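PDB 3WUC: galectin from Xenopus laevis, which binds beta-galactosides such as lactose, as galectins generally do, and may also recognise laminin. Local coordinates for residues B[80-92]-B[100-112]. Residues are numbered along the deposited sequence; the frame is centred on the assembly and turned at random. Where two conformers were deposited one is given.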
# COMPACT_ATOMS: atom_id res chain seq x y z
N THR B 80 22.84 17.77 -0.65
CA THR B 80 23.89 16.88 -0.30
C THR B 80 23.36 15.65 0.44
O THR B 80 24.05 14.67 0.49
CB THR B 80 24.92 17.56 0.66
OG1 THR B 80 24.27 18.12 1.80
CG2 THR B 80 25.51 18.69 0.02
N ALA B 81 22.16 15.70 0.96
CA ALA B 81 21.59 14.49 1.65
C ALA B 81 21.40 13.41 0.56
O ALA B 81 20.86 13.75 -0.53
CB ALA B 81 20.23 14.77 2.30
N PHE B 82 21.84 12.18 0.82
CA PHE B 82 21.83 11.16 -0.26
C PHE B 82 21.46 9.75 0.22
O PHE B 82 22.28 8.86 0.25
CB PHE B 82 23.10 11.17 -1.04
CG PHE B 82 22.98 10.45 -2.35
CD1 PHE B 82 22.50 11.19 -3.43
CD2 PHE B 82 23.41 9.20 -2.54
CE1 PHE B 82 22.41 10.58 -4.66
CE2 PHE B 82 23.33 8.56 -3.79
CZ PHE B 82 22.78 9.25 -4.85
N PRO B 83 20.16 9.62 0.62
CA PRO B 83 19.71 8.32 1.21
C PRO B 83 19.27 7.30 0.18
O PRO B 83 18.13 6.91 0.14
CB PRO B 83 18.56 8.73 2.07
CG PRO B 83 17.93 9.90 1.26
CD PRO B 83 19.14 10.67 0.77
N PHE B 84 20.23 6.87 -0.67
CA PHE B 84 19.95 5.95 -1.74
C PHE B 84 21.10 4.99 -1.99
O PHE B 84 22.24 5.32 -1.73
CB PHE B 84 19.76 6.71 -3.15
CG PHE B 84 18.80 7.83 -3.09
CD1 PHE B 84 17.42 7.57 -3.07
CD2 PHE B 84 19.21 9.15 -2.92
CE1 PHE B 84 16.56 8.61 -2.98
CE2 PHE B 84 18.34 10.22 -2.79
CZ PHE B 84 16.98 9.92 -2.80
N LYS B 85 20.75 3.82 -2.46
CA LYS B 85 21.71 2.79 -2.86
C LYS B 85 21.25 2.17 -4.16
O LYS B 85 20.08 1.67 -4.30
CB LYS B 85 21.83 1.74 -1.77
CG LYS B 85 22.98 0.77 -2.02
CD LYS B 85 22.94 -0.41 -1.01
CE LYS B 85 23.91 -1.53 -1.40
NZ LYS B 85 25.26 -0.99 -1.09
N SER B 86 22.16 2.14 -5.16
CA SER B 86 21.75 1.57 -6.40
C SER B 86 21.42 0.07 -6.26
O SER B 86 22.05 -0.66 -5.43
CB SER B 86 22.81 1.83 -7.51
OG SER B 86 23.97 1.09 -7.20
N GLY B 87 20.42 -0.40 -6.97
CA GLY B 87 19.92 -1.75 -6.87
C GLY B 87 18.91 -1.99 -5.76
O GLY B 87 18.22 -3.03 -5.79
N SER B 88 18.72 -0.98 -4.89
CA SER B 88 17.76 -1.08 -3.82
C SER B 88 16.43 -0.36 -4.10
O SER B 88 16.32 0.52 -4.99
CB SER B 88 18.28 -0.51 -2.52
OG SER B 88 19.40 -1.26 -2.05
N GLU B 89 15.43 -0.72 -3.34
CA GLU B 89 14.19 0.03 -3.33
C GLU B 89 14.36 1.40 -2.70
O GLU B 89 15.25 1.67 -1.87
CB GLU B 89 13.05 -0.73 -2.66
CG GLU B 89 12.84 -2.18 -3.05
CD GLU B 89 11.54 -2.75 -2.49
OE1 GLU B 89 10.72 -2.02 -1.80
OE2 GLU B 89 11.29 -3.92 -2.86
N THR B 90 13.51 2.35 -3.14
CA THR B 90 13.49 3.65 -2.60
C THR B 90 12.07 4.19 -2.70
O THR B 90 11.22 3.60 -3.35
CB THR B 90 14.50 4.61 -3.22
OG1 THR B 90 14.58 5.80 -2.46
CG2 THR B 90 14.02 5.05 -4.63
N MET B 91 11.79 5.22 -1.98
CA MET B 91 10.48 5.90 -1.98
C MET B 91 10.69 7.40 -1.95
O MET B 91 11.45 7.91 -1.13
CB MET B 91 9.60 5.48 -0.79
CG MET B 91 8.28 6.14 -0.80
SD MET B 91 7.19 5.42 0.45
CE MET B 91 8.02 5.90 1.91
N LEU B 92 10.03 8.14 -2.86
CA LEU B 92 10.02 9.58 -2.87
C LEU B 92 8.59 10.07 -2.85
O LEU B 92 7.75 9.50 -3.58
CB LEU B 92 10.76 10.12 -4.14
CG LEU B 92 12.30 9.85 -4.20
CD1 LEU B 92 12.84 10.15 -5.61
CD2 LEU B 92 12.95 10.81 -3.24
N ILE B 100 6.73 23.12 -3.94
CA ILE B 100 6.76 21.65 -3.89
C ILE B 100 7.62 21.25 -2.73
O ILE B 100 8.65 21.90 -2.43
CB ILE B 100 7.21 21.07 -5.23
CG1 ILE B 100 6.14 21.45 -6.25
CG2 ILE B 100 7.46 19.54 -5.17
CD1 ILE B 100 6.53 21.16 -7.69
N THR B 101 7.20 20.20 -2.00
CA THR B 101 8.04 19.60 -1.02
C THR B 101 8.45 18.18 -1.49
O THR B 101 7.55 17.35 -1.68
CB THR B 101 7.41 19.53 0.39
OG1 THR B 101 7.07 20.87 0.85
CG2 THR B 101 8.41 18.94 1.34
N VAL B 102 9.73 17.93 -1.66
CA VAL B 102 10.27 16.59 -1.97
C VAL B 102 10.63 15.92 -0.62
O VAL B 102 11.55 16.41 0.08
CB VAL B 102 11.49 16.56 -2.88
CG1 VAL B 102 11.88 15.17 -3.26
CG2 VAL B 102 11.23 17.51 -4.11
N HIS B 103 9.84 14.92 -0.21
CA HIS B 103 10.11 14.12 0.99
C HIS B 103 11.05 13.00 0.66
O HIS B 103 10.72 12.03 -0.05
CB HIS B 103 8.85 13.52 1.58
CG HIS B 103 7.89 14.52 2.09
ND1 HIS B 103 7.92 14.96 3.40
CD2 HIS B 103 6.95 15.27 1.46
CE1 HIS B 103 6.95 15.85 3.58
NE2 HIS B 103 6.34 16.05 2.43
N LEU B 104 12.27 13.08 1.15
CA LEU B 104 13.24 12.08 1.00
C LEU B 104 12.99 10.89 2.00
O LEU B 104 12.42 11.18 3.09
CB LEU B 104 14.64 12.66 1.23
CG LEU B 104 15.07 13.89 0.37
CD1 LEU B 104 16.41 14.34 0.70
CD2 LEU B 104 14.96 13.48 -1.11
N PRO B 105 13.52 9.70 1.68
CA PRO B 105 13.16 8.51 2.53
C PRO B 105 13.88 8.53 3.86
O PRO B 105 13.47 7.74 4.73
CB PRO B 105 13.48 7.28 1.68
CG PRO B 105 14.50 7.83 0.70
CD PRO B 105 14.17 9.27 0.44
N ASP B 106 14.86 9.41 4.05
CA ASP B 106 15.50 9.57 5.39
C ASP B 106 14.74 10.55 6.28
O ASP B 106 15.30 10.95 7.31
CB ASP B 106 16.98 9.99 5.22
CG ASP B 106 17.14 11.34 4.48
OD1 ASP B 106 16.12 12.04 4.19
OD2 ASP B 106 18.34 11.75 4.32
N GLY B 107 13.54 11.01 5.90
CA GLY B 107 12.79 11.97 6.64
C GLY B 107 13.09 13.43 6.42
O GLY B 107 12.36 14.25 6.95
N LYS B 108 14.10 13.77 5.58
CA LYS B 108 14.35 15.15 5.19
C LYS B 108 13.44 15.59 4.07
O LYS B 108 12.91 14.77 3.36
CB LYS B 108 15.77 15.30 4.76
CG LYS B 108 16.85 15.03 5.85
CD LYS B 108 18.23 15.09 5.18
CE LYS B 108 19.38 14.92 6.16
NZ LYS B 108 19.55 13.49 6.48
N GLU B 109 13.21 16.87 4.01
CA GLU B 109 12.42 17.46 2.93
C GLU B 109 13.26 18.49 2.20
O GLU B 109 14.18 19.17 2.75
CB GLU B 109 11.23 18.16 3.49
CG GLU B 109 10.43 17.43 4.48
CD GLU B 109 9.36 18.34 5.05
OE1 GLU B 109 9.48 19.59 4.93
OE2 GLU B 109 8.37 17.77 5.56
N ILE B 110 12.99 18.60 0.92
CA ILE B 110 13.66 19.57 0.09
C ILE B 110 12.58 20.46 -0.50
O ILE B 110 11.75 19.98 -1.26
CB ILE B 110 14.41 18.81 -1.00
CG1 ILE B 110 15.23 17.73 -0.33
CG2 ILE B 110 15.31 19.74 -1.82
CD1 ILE B 110 16.17 18.35 0.66
N PRO B 111 12.56 21.76 -0.17
CA PRO B 111 11.59 22.68 -0.85
C PRO B 111 12.03 22.94 -2.28
O PRO B 111 13.24 23.00 -2.57
CB PRO B 111 11.61 23.97 0.01
CG PRO B 111 12.94 23.90 0.70
CD PRO B 111 13.42 22.47 0.84
N PHE B 112 11.08 23.07 -3.18
CA PHE B 112 11.41 23.42 -4.53
C PHE B 112 10.27 24.29 -5.03
O PHE B 112 9.17 23.83 -5.37
CB PHE B 112 11.64 22.15 -5.43
CG PHE B 112 12.34 22.43 -6.70
CD1 PHE B 112 13.62 22.99 -6.77
CD2 PHE B 112 11.68 22.24 -7.90
CE1 PHE B 112 14.26 23.30 -7.96
CE2 PHE B 112 12.31 22.49 -9.10
CZ PHE B 112 13.59 23.07 -9.16
O HOH W 1 10.14 9.38 0.88
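Pro-105 of this galectin beta-sandwich wedges between Pro-83 and the start of strand 89-92; it lies in the type I turn Leu-104 to Gly-107, which links strands 100-103 and 109-112. Its CD lies 3.4 Å from Met-91 O and 3.9 Å from Pro-83 CG, while its CG reaches Thr-90 OG1. Next to Pro-105, the Leu-92 and Leu-104 side chains lie alongside each other with tips in the same direction, their CD2 methyls 4.0 Å apart; Leu-104 CD2 also meets the edge of the Phe-84 ring. Farther out, Asp-106 crosses Pro-83, its OD2 3.6 Å from Pro-83 CG, and Lys-108 CD packs on Ala-81 CB at 3.5 Å.

Two bonds fix that carboxylate. Lys-108 N donates to OD1 in an Asx turn, and Lys-108 NZ, brought round by a bend at chi4 (79°), forms a salt bridge to OD2; both approach from above the carboxylate plane. Malonic acid, probably from the crystallisation liquor, sits by Phe-82 and Asp-106. Gly-107 O accepts from Ser-88 OG of the second subunit. Where the antiparallel strands splay apart, a single water bridges them, donating to Met-91 O at 2.8 Å and to His-103 O at 2.9 Å.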